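Local coordinates for protein lipopolysaccharide core heptose(I) kinase RfaP (Pseudomonas aeruginosa, PDB 6DFL) that phosphorylates the first heptose of the lipopolysaccharide core at the expense of ATP and also acts as a protein-tyrosine kinase, at residues A[30-34]-A[35-39]; A[133-137]-A[138-142]; A[145-148]-A[149-153]; A[212-215]-A[216-219]. All blocks are in the same frame, centred on the assembly; numbering follows the deposited sequence.

Contact 1: A[30-34]-A[35-39]; sequences YRELE and GRRTL
Tyr30 N donates to Thr38 O over 2.6 Å, with an N-H...O angle of 154°. This bond joins the two arms, 30-34 and 35-39, at the end far from the turn. The Tyr30 ring lies with its edge, not its face, against the backbone of Thr38 and Leu39, and CD2 is 3.7 Å from Leu39 CA. One residue on, Arg31 O receives two light contacts. Thr38 N gives it a weak, bent bond, and the CA-H of Arg37 approaches it with CA at 3.2 Å. Arg31 CD reaches across to 3.5 Å from Thr38 OG1, which sits at the edge of the guanidinium and in its plane. Glu32 and Arg37 run side by side and point the same way. Glu32 OE2 meets aliphatic CD of Arg37 at 3.7 Å, while the carboxylate and guanidinium planes are 78° apart. The charged ends do not pair; Arg37 has a long, weak ion pair with Glu23. At the tip, Leu33 is the centre of an inverse gamma turn. Leu33 O takes a weak bond from Arg36 N and lies 3.3 Å from Arg36 CB. Arg36 bends at chi3 (92°), and Leu33 CD1 rests over one face of its guanidinium, 3.8 Å from NH1. Glu34 and Gly35 both have positive phi at the reversal, which favours glycine at 35. Strand 37-41 pairs with strand 48-53. A glycine-containing turn into this strand, with the side chain of Arg36 about 8 Å from that of the probable active-site Asp163, is consistent with the place of the glycine-rich nucleotide loop in protein kinases.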
loop_
_atom_site.group_PDB
_atom_site.type_symbol
_atom_site.label_atom_id
_atom_site.label_comp_id
_atom_site.label_asym_id
_atom_site.label_seq_id
_atom_site.Cartn_x
_atom_site.Cartn_y
_atom_site.Cartn_z
ATOM N N TYR A 30 12.630 -14.020 -18.487
ATOM C CA TYR A 30 11.260 -14.295 -18.049
ATOM C C TYR A 30 10.233 -14.029 -19.146
ATOM O O TYR A 30 10.457 -14.369 -20.316
ATOM C CB TYR A 30 10.868 -13.451 -16.827
ATOM C CG TYR A 30 11.844 -13.403 -15.676
ATOM C CD1 TYR A 30 11.740 -14.282 -14.608
ATOM C CD2 TYR A 30 12.839 -12.436 -15.630
ATOM C CE1 TYR A 30 12.621 -14.219 -13.528
ATOM C CE2 TYR A 30 13.723 -12.364 -14.562
ATOM C CZ TYR A 30 13.611 -13.257 -13.512
ATOM O OH TYR A 30 14.490 -13.180 -12.445
ATOM N N ARG A 31 9.139 -13.354 -18.758
ATOM C CA ARG A 31 7.881 -13.324 -19.511
ATOM C C ARG A 31 8.067 -12.871 -20.955
ATOM O O ARG A 31 8.723 -11.864 -21.228
ATOM C CB ARG A 31 6.887 -12.387 -18.817
ATOM C CG ARG A 31 7.025 -12.312 -17.301
ATOM C CD ARG A 31 7.146 -10.872 -16.815
ATOM N NE ARG A 31 6.597 -10.712 -15.468
ATOM C CZ ARG A 31 6.841 -9.675 -14.661
ATOM N NH1 ARG A 31 6.282 -9.631 -13.453
ATOM N NH2 ARG A 31 7.646 -8.680 -15.045
ATOM N N GLU A 32 7.448 -13.608 -21.883
ATOM C CA GLU A 32 7.556 -13.304 -23.310
ATOM C C GLU A 32 6.196 -12.971 -23.922
ATOM O O GLU A 32 5.819 -13.548 -24.950
ATOM C CB GLU A 32 8.198 -14.480 -24.063
ATOM C CG GLU A 32 9.719 -14.639 -23.882
ATOM C CD GLU A 32 10.499 -14.081 -25.053
ATOM O OE1 GLU A 32 9.859 -13.684 -26.051
ATOM O OE2 GLU A 32 11.746 -14.034 -24.978
ATOM N N LEU A 33 5.471 -12.021 -23.314
ATOM C CA LEU A 33 4.099 -11.662 -23.698
ATOM C C LEU A 33 4.084 -10.847 -24.993
ATOM O O LEU A 33 3.985 -9.614 -24.991
ATOM C CB LEU A 33 3.419 -10.880 -22.580
ATOM C CG LEU A 33 2.962 -11.590 -21.307
ATOM C CD1 LEU A 33 3.660 -10.982 -20.104
ATOM C CD2 LEU A 33 1.441 -11.494 -21.158
ATOM N N GLU A 34 4.168 -11.568 -26.120
ATOM C CA GLU A 34 4.042 -11.008 -27.467
ATOM C C GLU A 34 5.017 -9.853 -27.701
ATOM O O GLU A 34 4.661 -8.683 -27.515
ATOM C CB GLU A 34 2.597 -10.549 -27.719
ATOM C CG GLU A 34 1.948 -11.124 -28.987
ATOM C CD GLU A 34 0.469 -10.760 -29.129
ATOM O OE1 GLU A 34 0.140 -9.554 -29.154
ATOM O OE2 GLU A 34 -0.369 -11.684 -29.214
ATOM N N GLY A 35 6.249 -10.172 -28.107
ATOM C CA GLY A 35 7.243 -9.145 -28.349
ATOM C C GLY A 35 7.900 -8.638 -27.083
ATOM O O GLY A 35 9.079 -8.272 -27.100
ATOM N N ARG A 36 7.150 -8.627 -25.978
ATOM C CA ARG A 36 7.681 -8.195 -24.693
ATOM C C ARG A 36 8.762 -9.163 -24.204
ATOM O O ARG A 36 8.998 -10.226 -24.791
ATOM C CB ARG A 36 6.554 -8.063 -23.664
ATOM C CG ARG A 36 6.559 -6.724 -22.911
ATOM C CD ARG A 36 5.175 -6.344 -22.381
ATOM N NE ARG A 36 4.957 -6.816 -21.014
ATOM C CZ ARG A 36 3.770 -6.862 -20.416
ATOM N NH1 ARG A 36 3.673 -7.309 -19.168
ATOM N NH2 ARG A 36 2.680 -6.476 -21.068
ATOM N N ARG A 37 9.439 -8.770 -23.119
ATOM C CA ARG A 37 10.540 -9.544 -22.557
ATOM C C ARG A 37 10.981 -8.916 -21.244
ATOM O O ARG A 37 11.050 -7.687 -21.136
ATOM C CB ARG A 37 11.726 -9.613 -23.528
ATOM C CG ARG A 37 12.744 -10.699 -23.210
ATOM C CD ARG A 37 13.679 -10.911 -24.395
ATOM N NE ARG A 37 14.874 -10.083 -24.311
ATOM C CZ ARG A 37 16.119 -10.524 -24.463
ATOM N NH1 ARG A 37 16.358 -11.811 -24.735
ATOM N NH2 ARG A 37 17.130 -9.668 -24.359
ATOM N N THR A 38 11.268 -9.766 -20.253
ATOM C CA THR A 38 11.861 -9.351 -18.991
ATOM C C THR A 38 13.022 -10.277 -18.674
ATOM O O THR A 38 12.912 -11.488 -18.861
ATOM C CB THR A 38 10.854 -9.395 -17.843
ATOM O OG1 THR A 38 9.580 -8.928 -18.302
ATOM C CG2 THR A 38 11.338 -8.522 -16.687
ATOM N N LEU A 39 14.131 -9.720 -18.193
ATOM C CA LEU A 39 15.247 -10.555 -17.783
ATOM C C LEU A 39 16.014 -9.841 -16.690
ATOM O O LEU A 39 16.109 -8.618 -16.694
ATOM C CB LEU A 39 16.188 -10.888 -18.953
ATOM C CG LEU A 39 16.999 -9.744 -19.567
ATOM C CD1 LEU A 39 18.479 -9.867 -19.249
ATOM C CD2 LEU A 39 16.789 -9.677 -21.064
#

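Contact 2: A[133-137]-A[138-142]; sequences RPPPP and RLKRA
Pro137 meets Arg141 one helical turn on, and the proline lies over a face of the guanidinium. Pro137 CB is 3.2 Å from Arg141 NH2. The Arg141 chain leaves with CG beside the backbone N (chi1 -65°) and bends at chi3 (-91°). This folds the guanidinium back towards the start of the helix. Pro136 and Leu139 are set differently. They lie side by side and point the same way, with Pro136 CB 4.0 Å from Leu139 CB. Pro135 and Lys140 cross obliquely, and the contact falls between Pro135 CG and Lys140 CB at 4.0 Å. Beyond this point the Lys140 chain is fully extended and carries its amine away from the prolines. The backbone sets these positions. Pro136 is the N-cap of helix 137-156, and its O accepts from Lys140 N at 3.0 Å. Pro137 O accepts from Arg141 N at 2.9 Å, with an N-H...O angle of 171°. Pro137 opens the helix, a place that suits proline because no earlier carbonyl needs its missing N-H. The polar ends find partners outside the turn. Arg138 forms a salt bridge with Asp180. Lys140 NZ forms salt bridges with Asp223 and with an acidic side chain of the other protein chain in the assembly, and a hydrogen bond with Gly218 O. Arg141 NH2 bonds to the backbone of that same chain. The prolines therefore contribute shape and apolar packing, and the basic residues supply the charge. Such a positive helix start next to the bound palmitoyl-phosphopantetheine is consistent with docking of an acidic acyl carrier protein.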
loop_
_atom_site.group_PDB
_atom_site.type_symbol
_atom_site.label_atom_id
_atom_site.label_comp_id
_atom_site.label_asym_id
_atom_site.label_seq_id
_atom_site.Cartn_x
_atom_site.Cartn_y
_atom_site.Cartn_z
ATOM N N ARG A 133 -0.086 -16.601 12.389
ATOM C CA ARG A 133 1.075 -16.102 13.121
ATOM C C ARG A 133 0.941 -14.595 13.264
ATOM O O ARG A 133 1.663 -13.831 12.592
ATOM C CB ARG A 133 2.375 -16.485 12.416
ATOM C CG ARG A 133 3.248 -17.494 13.148
ATOM C CD ARG A 133 4.371 -18.008 12.238
ATOM N NE ARG A 133 4.559 -19.445 12.393
ATOM C CZ ARG A 133 4.909 -20.276 11.408
ATOM N NH1 ARG A 133 5.045 -21.575 11.654
ATOM N NH2 ARG A 133 5.110 -19.815 10.176
ATOM N N PRO A 134 0.054 -14.109 14.131
ATOM C CA PRO A 134 -0.276 -12.680 14.171
ATOM C C PRO A 134 0.944 -11.837 14.500
ATOM O O PRO A 134 1.706 -12.156 15.422
ATOM C CB PRO A 134 -1.330 -12.581 15.277
ATOM C CG PRO A 134 -1.877 -13.974 15.400
ATOM C CD PRO A 134 -0.702 -14.859 15.158
ATOM N N PRO A 135 1.160 -10.765 13.753
ATOM C CA PRO A 135 2.311 -9.886 13.992
ATOM C C PRO A 135 2.057 -8.967 15.176
ATOM O O PRO A 135 0.929 -8.904 15.691
ATOM C CB PRO A 135 2.392 -9.081 12.690
ATOM C CG PRO A 135 0.935 -8.907 12.339
ATOM C CD PRO A 135 0.303 -10.260 12.666
ATOM N N PRO A 136 3.068 -8.230 15.626
ATOM C CA PRO A 136 2.817 -7.164 16.617
ATOM C C PRO A 136 1.781 -6.196 16.080
ATOM O O PRO A 136 1.894 -5.757 14.926
ATOM C CB PRO A 136 4.181 -6.471 16.767
ATOM C CG PRO A 136 5.187 -7.432 16.203
ATOM C CD PRO A 136 4.478 -8.290 15.200
ATOM N N PRO A 137 0.759 -5.852 16.868
ATOM C CA PRO A 137 -0.257 -4.911 16.368
ATOM C C PRO A 137 0.330 -3.619 15.836
ATOM O O PRO A 137 -0.067 -3.167 14.758
ATOM C CB PRO A 137 -1.143 -4.678 17.597
ATOM C CG PRO A 137 -0.977 -5.914 18.416
ATOM C CD PRO A 137 0.458 -6.322 18.229
ATOM N N ARG A 138 1.287 -3.021 16.542
ATOM C CA ARG A 138 1.796 -1.728 16.096
ATOM C C ARG A 138 2.540 -1.855 14.771
ATOM O O ARG A 138 2.377 -1.012 13.881
ATOM C CB ARG A 138 2.682 -1.100 17.171
ATOM C CG ARG A 138 2.233 0.308 17.554
ATOM C CD ARG A 138 3.035 0.906 18.713
ATOM N NE ARG A 138 4.350 1.368 18.284
ATOM C CZ ARG A 138 5.486 0.730 18.545
ATOM N NH1 ARG A 138 6.642 1.222 18.110
ATOM N NH2 ARG A 138 5.466 -0.399 19.248
ATOM N N LEU A 139 3.347 -2.909 14.610
ATOM C CA LEU A 139 3.961 -3.158 13.310
ATOM C C LEU A 139 2.904 -3.278 12.221
ATOM O O LEU A 139 3.032 -2.685 11.142
ATOM C CB LEU A 139 4.805 -4.426 13.343
ATOM C CG LEU A 139 5.448 -4.653 11.977
ATOM C CD1 LEU A 139 6.267 -3.427 11.591
ATOM C CD2 LEU A 139 6.318 -5.887 11.994
ATOM N N LYS A 140 1.847 -4.032 12.497
ATOM C CA LYS A 140 0.785 -4.213 11.520
ATOM C C LYS A 140 0.216 -2.870 11.092
ATOM O O LYS A 140 0.240 -2.513 9.910
ATOM C CB LYS A 140 -0.297 -5.108 12.113
ATOM C CG LYS A 140 -1.433 -5.419 11.182
ATOM C CD LYS A 140 -2.472 -6.201 11.935
ATOM C CE LYS A 140 -3.622 -6.563 11.045
ATOM N NZ LYS A 140 -4.744 -7.027 11.905
ATOM N N ARG A 141 -0.260 -2.082 12.058
ATOM C CA ARG A 141 -0.909 -0.817 11.726
ATOM C C ARG A 141 0.054 0.150 11.037
ATOM O O ARG A 141 -0.328 0.857 10.098
ATOM C CB ARG A 141 -1.516 -0.215 12.989
ATOM C CG ARG A 141 -2.658 -1.061 13.566
ATOM C CD ARG A 141 -3.304 -0.351 14.760
ATOM N NE ARG A 141 -2.695 -0.708 16.037
ATOM C CZ ARG A 141 -3.231 -1.564 16.901
ATOM N NH1 ARG A 141 -4.386 -2.166 16.630
ATOM N NH2 ARG A 141 -2.608 -1.813 18.043
ATOM N N ALA A 142 1.319 0.157 11.442
ATOM C CA ALA A 142 2.288 0.999 10.751
ATOM C C ALA A 142 2.423 0.618 9.278
ATOM O O ALA A 142 2.561 1.502 8.422
ATOM C CB ALA A 142 3.640 0.915 11.450
#

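Contact 3: A[145-148]-A[149-153]; sequences EAVA and RMVGD
Four successive carbonyls of residues 145-148 are each taken by the N-H four residues on. Glu145 O accepts from Arg149 N at 2.9 Å, nearly in line with its carbonyl. Ala146 O accepts from Met150 N at 3.2 Å, but here the donor stands above the carbonyl plane, 36° out of it. Val147 O receives Val151 N at 2.9 Å in an almost straight bond (174° at the hydrogen). Ala148 O receives Gly152 N at 3.0 Å. Side-chain carbons lie close to the same oxygens: CG of Met150, which is selenomethionine here, is 3.3 Å from Ala146 O. These bonds belong to the middle of helix 137-156, whose place before the probable active-site Asp163 is consistent with the long central helix of the protein kinase C-lobe. One side of it touches strand 184-186 through Ala146, Val147 and Met150. Another meets helix 221-232, where Ala148 touches Phe227 and Thr230. Val147 also touches the bound palmitoyl-phosphopantetheine. Val147 CG1 is 3.9 Å from Val151 CG2. Arg149 does not form a salt bridge with Glu145. Glu145 OE1 and Arg149 NH1 stay 4.4 Å apart, near enough only for a general attraction of opposite charges. The arginine instead folds back along the helix, bent at chi3. One face of its guanidinium lies over the backbone of the previous turn, with Arg149 NH2 3.5 Å from Ala146 CA. Asp153 N continues the bonding pattern by donating to Arg149 O, and its carboxylate has a salt bridge with Arg156.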
loop_
_atom_site.group_PDB
_atom_site.type_symbol
_atom_site.label_atom_id
_atom_site.label_comp_id
_atom_site.label_asym_id
_atom_site.label_seq_id
_atom_site.Cartn_x
_atom_site.Cartn_y
_atom_site.Cartn_z
ATOM N N GLU A 145 -0.692 1.691 7.413
ATOM C CA GLU A 145 -0.708 3.134 7.203
ATOM C C GLU A 145 0.350 3.548 6.201
ATOM O O GLU A 145 0.115 4.447 5.385
ATOM C CB GLU A 145 -0.512 3.879 8.524
ATOM C CG GLU A 145 -1.619 3.599 9.507
ATOM C CD GLU A 145 -1.520 4.476 10.744
ATOM O OE1 GLU A 145 -0.753 5.465 10.690
ATOM O OE2 GLU A 145 -2.201 4.173 11.754
ATOM N N ALA A 146 1.522 2.915 6.249
ATOM C CA ALA A 146 2.563 3.264 5.295
ATOM C C ALA A 146 2.110 3.013 3.857
ATOM O O ALA A 146 2.559 3.705 2.934
ATOM C CB ALA A 146 3.835 2.479 5.600
ATOM N N VAL A 147 1.197 2.066 3.639
ATOM C CA VAL A 147 0.749 1.848 2.269
ATOM C C VAL A 147 -0.319 2.862 1.917
ATOM O O VAL A 147 -0.338 3.407 0.806
ATOM C CB VAL A 147 0.251 0.404 2.067
ATOM C CG1 VAL A 147 -0.249 0.209 0.654
ATOM C CG2 VAL A 147 1.365 -0.575 2.402
ATOM N N ALA A 148 -1.231 3.108 2.855
ATOM C CA ALA A 148 -2.183 4.204 2.707
ATOM C C ALA A 148 -1.481 5.497 2.298
ATOM O O ALA A 148 -1.923 6.177 1.372
ATOM C CB ALA A 148 -2.965 4.375 3.994
ATOM N N ARG A 149 -0.329 5.801 2.896
ATOM C CA ARG A 149 0.359 7.037 2.533
ATOM C C ARG A 149 0.921 6.982 1.125
ATOM O O ARG A 149 0.855 7.968 0.379
ATOM C CB ARG A 149 1.476 7.348 3.529
ATOM C CG ARG A 149 0.986 8.001 4.814
ATOM C CD ARG A 149 2.141 8.487 5.680
ATOM N NE ARG A 149 3.170 7.464 5.907
ATOM C CZ ARG A 149 3.250 6.706 6.999
ATOM N NH1 ARG A 149 2.350 6.851 7.974
ATOM N NH2 ARG A 149 4.230 5.802 7.115
HETATM N N MSE A 150 1.502 5.847 0.741
HETATM C CA MSE A 150 2.171 5.783 -0.540
HETATM C C MSE A 150 1.164 5.830 -1.661
HETATM O O MSE A 150 1.336 6.567 -2.630
HETATM C CB MSE A 150 3.011 4.541 -0.627
HETATM C CG MSE A 150 4.226 4.567 0.266
HETATM SE SE MSE A 150 5.273 2.959 -0.099
HETATM C CE MSE A 150 5.848 3.304 -1.918
ATOM N N VAL A 151 0.082 5.071 -1.505
ATOM C CA VAL A 151 -0.942 5.013 -2.543
ATOM C C VAL A 151 -1.630 6.366 -2.681
ATOM O O VAL A 151 -1.707 6.935 -3.777
ATOM C CB VAL A 151 -1.938 3.875 -2.236
ATOM C CG1 VAL A 151 -3.114 3.873 -3.194
ATOM C CG2 VAL A 151 -1.242 2.515 -2.265
ATOM N N GLY A 152 -2.129 6.909 -1.564
ATOM C CA GLY A 152 -2.570 8.296 -1.557
ATOM C C GLY A 152 -1.581 9.236 -2.210
ATOM O O GLY A 152 -1.949 10.018 -3.087
ATOM N N ASP A 153 -0.301 9.145 -1.819
ATOM C CA ASP A 153 0.720 10.006 -2.416
ATOM C C ASP A 153 0.835 9.771 -3.914
ATOM O O ASP A 153 0.891 10.724 -4.704
ATOM C CB ASP A 153 2.073 9.775 -1.737
ATOM C CG ASP A 153 2.309 10.724 -0.544
ATOM O OD1 ASP A 153 1.359 11.420 -0.138
ATOM O OD2 ASP A 153 3.446 10.759 -0.021
#

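Contact 4: A[212-215]-A[216-219]; sequences FSAL and DIGL
Apolar contacts carry this turn, and they gather on Ala214. Its CB is met by two branch ends from the far half: Ile217 CD1 at 4.0 Å and Leu219 CD1 at 4.1 Å. Ile217 CG1 lies between the backbone N and the carbonyl carbon (chi1 65°), and the chain is extended beyond it. This directs the CD1 end back to the alanine. The same two side chains approach the Ala214 carbonyl, with Ile217 CG1 3.4 Å from Ala214 O and Leu219 CD1 3.8 Å from it. On the backbone, two type I beta turns overlap, 212-215 and 214-217. Gly218 follows with positive phi. Polar bonding goes to other parts of the fold. Ser213 OG bonds to Leu210 O of helix 200-212 and to the backbone N of Ile166. Leu215 packs on Ala254 of helix 244-257, and Leu219 on Val144. Ile217 and Leu219 both touch the bound palmitoyl-phosphopantetheine. The segment is a loop of two overlapping type I beta turns between helices 200-212 and 221-232, and Ile217 and Leu219 line the pocket of the acylated ligand.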
loop_
_atom_site.group_PDB
_atom_site.type_symbol
_atom_site.label_atom_id
_atom_site.label_comp_id
_atom_site.label_asym_id
_atom_site.label_seq_id
_atom_site.Cartn_x
_atom_site.Cartn_y
_atom_site.Cartn_z
ATOM N N PHE A 212 -8.515 -6.223 -2.514
ATOM C CA PHE A 212 -8.716 -7.645 -2.789
ATOM C C PHE A 212 -7.428 -8.419 -2.614
ATOM O O PHE A 212 -7.463 -9.575 -2.197
ATOM C CB PHE A 212 -9.308 -7.835 -4.178
ATOM C CG PHE A 212 -10.564 -7.023 -4.393
ATOM C CD1 PHE A 212 -11.397 -6.732 -3.322
ATOM C CD2 PHE A 212 -10.896 -6.525 -5.637
ATOM C CE1 PHE A 212 -12.541 -5.993 -3.489
ATOM C CE2 PHE A 212 -12.058 -5.765 -5.802
ATOM C CZ PHE A 212 -12.867 -5.505 -4.721
ATOM N N SER A 213 -6.282 -7.790 -2.838
ATOM C CA SER A 213 -5.046 -8.510 -2.573
ATOM C C SER A 213 -4.806 -8.732 -1.090
ATOM O O SER A 213 -3.834 -9.399 -0.734
ATOM C CB SER A 213 -3.859 -7.770 -3.193
ATOM O OG SER A 213 -3.292 -6.830 -2.294
ATOM N N ALA A 214 -5.650 -8.206 -0.193
ATOM C CA ALA A 214 -5.297 -8.238 1.222
ATOM C C ALA A 214 -6.393 -8.838 2.093
ATOM O O ALA A 214 -6.338 -8.698 3.321
ATOM C CB ALA A 214 -4.923 -6.837 1.700
ATOM N N LEU A 215 -7.350 -9.551 1.489
ATOM C CA LEU A 215 -8.485 -10.136 2.199
ATOM C C LEU A 215 -8.115 -11.260 3.155
ATOM O O LEU A 215 -8.975 -11.683 3.937
ATOM C CB LEU A 215 -9.509 -10.666 1.204
ATOM C CG LEU A 215 -10.010 -9.597 0.245
ATOM C CD1 LEU A 215 -11.003 -10.188 -0.724
ATOM C CD2 LEU A 215 -10.611 -8.392 1.036
ATOM N N ASP A 216 -6.872 -11.733 3.145
ATOM C CA ASP A 216 -6.524 -12.967 3.832
ATOM C C ASP A 216 -5.429 -12.763 4.873
ATOM O O ASP A 216 -4.729 -13.712 5.230
ATOM C CB ASP A 216 -6.107 -14.023 2.799
ATOM C CG ASP A 216 -6.025 -15.405 3.383
ATOM O OD1 ASP A 216 -7.053 -15.884 3.912
ATOM O OD2 ASP A 216 -4.927 -16.000 3.324
ATOM N N ILE A 217 -5.255 -11.551 5.379
ATOM C CA ILE A 217 -4.189 -11.298 6.330
ATOM C C ILE A 217 -4.731 -10.859 7.685
ATOM O O ILE A 217 -3.963 -10.398 8.538
ATOM C CB ILE A 217 -3.187 -10.279 5.773
ATOM C CG1 ILE A 217 -3.870 -8.915 5.581
ATOM C CG2 ILE A 217 -2.572 -10.783 4.474
ATOM C CD1 ILE A 217 -2.965 -7.891 4.984
ATOM N N GLY A 218 -6.031 -11.012 7.916
ATOM C CA GLY A 218 -6.577 -10.679 9.219
ATOM C C GLY A 218 -6.715 -9.192 9.482
ATOM O O GLY A 218 -6.452 -8.733 10.601
ATOM N N LEU A 219 -7.118 -8.420 8.481
ATOM C CA LEU A 219 -7.408 -7.013 8.711
ATOM C C LEU A 219 -8.743 -6.902 9.423
ATOM O O LEU A 219 -9.777 -7.318 8.885
ATOM C CB LEU A 219 -7.441 -6.232 7.401
ATOM C CG LEU A 219 -6.156 -6.209 6.560
ATOM C CD1 LEU A 219 -6.320 -5.399 5.298
ATOM C CD2 LEU A 219 -4.965 -5.723 7.336
#

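Overall arrangement
From the N terminus, contact 1 comes first and turns the chain into strand 37-41 of the five-stranded sheet. Contact 2 opens helix 137-156, and contact 3 lies further along that helix, with centres about 17 Å apart. Contact 4 lies in the loop joining helices 200-212 and 221-232. All four follow in series; none nests in or crosses another. Contact 1 stands apart, its centre about 30 Å from those of contacts 3 and 4. Contacts 2 and 4 touch through a probable hydrogen bond from Lys140 NZ to Gly218 O, 2.7 Å. This joins the first turn of the helix to the loop. Contacts 3 and 4 meet the same bound ligand without touching each other.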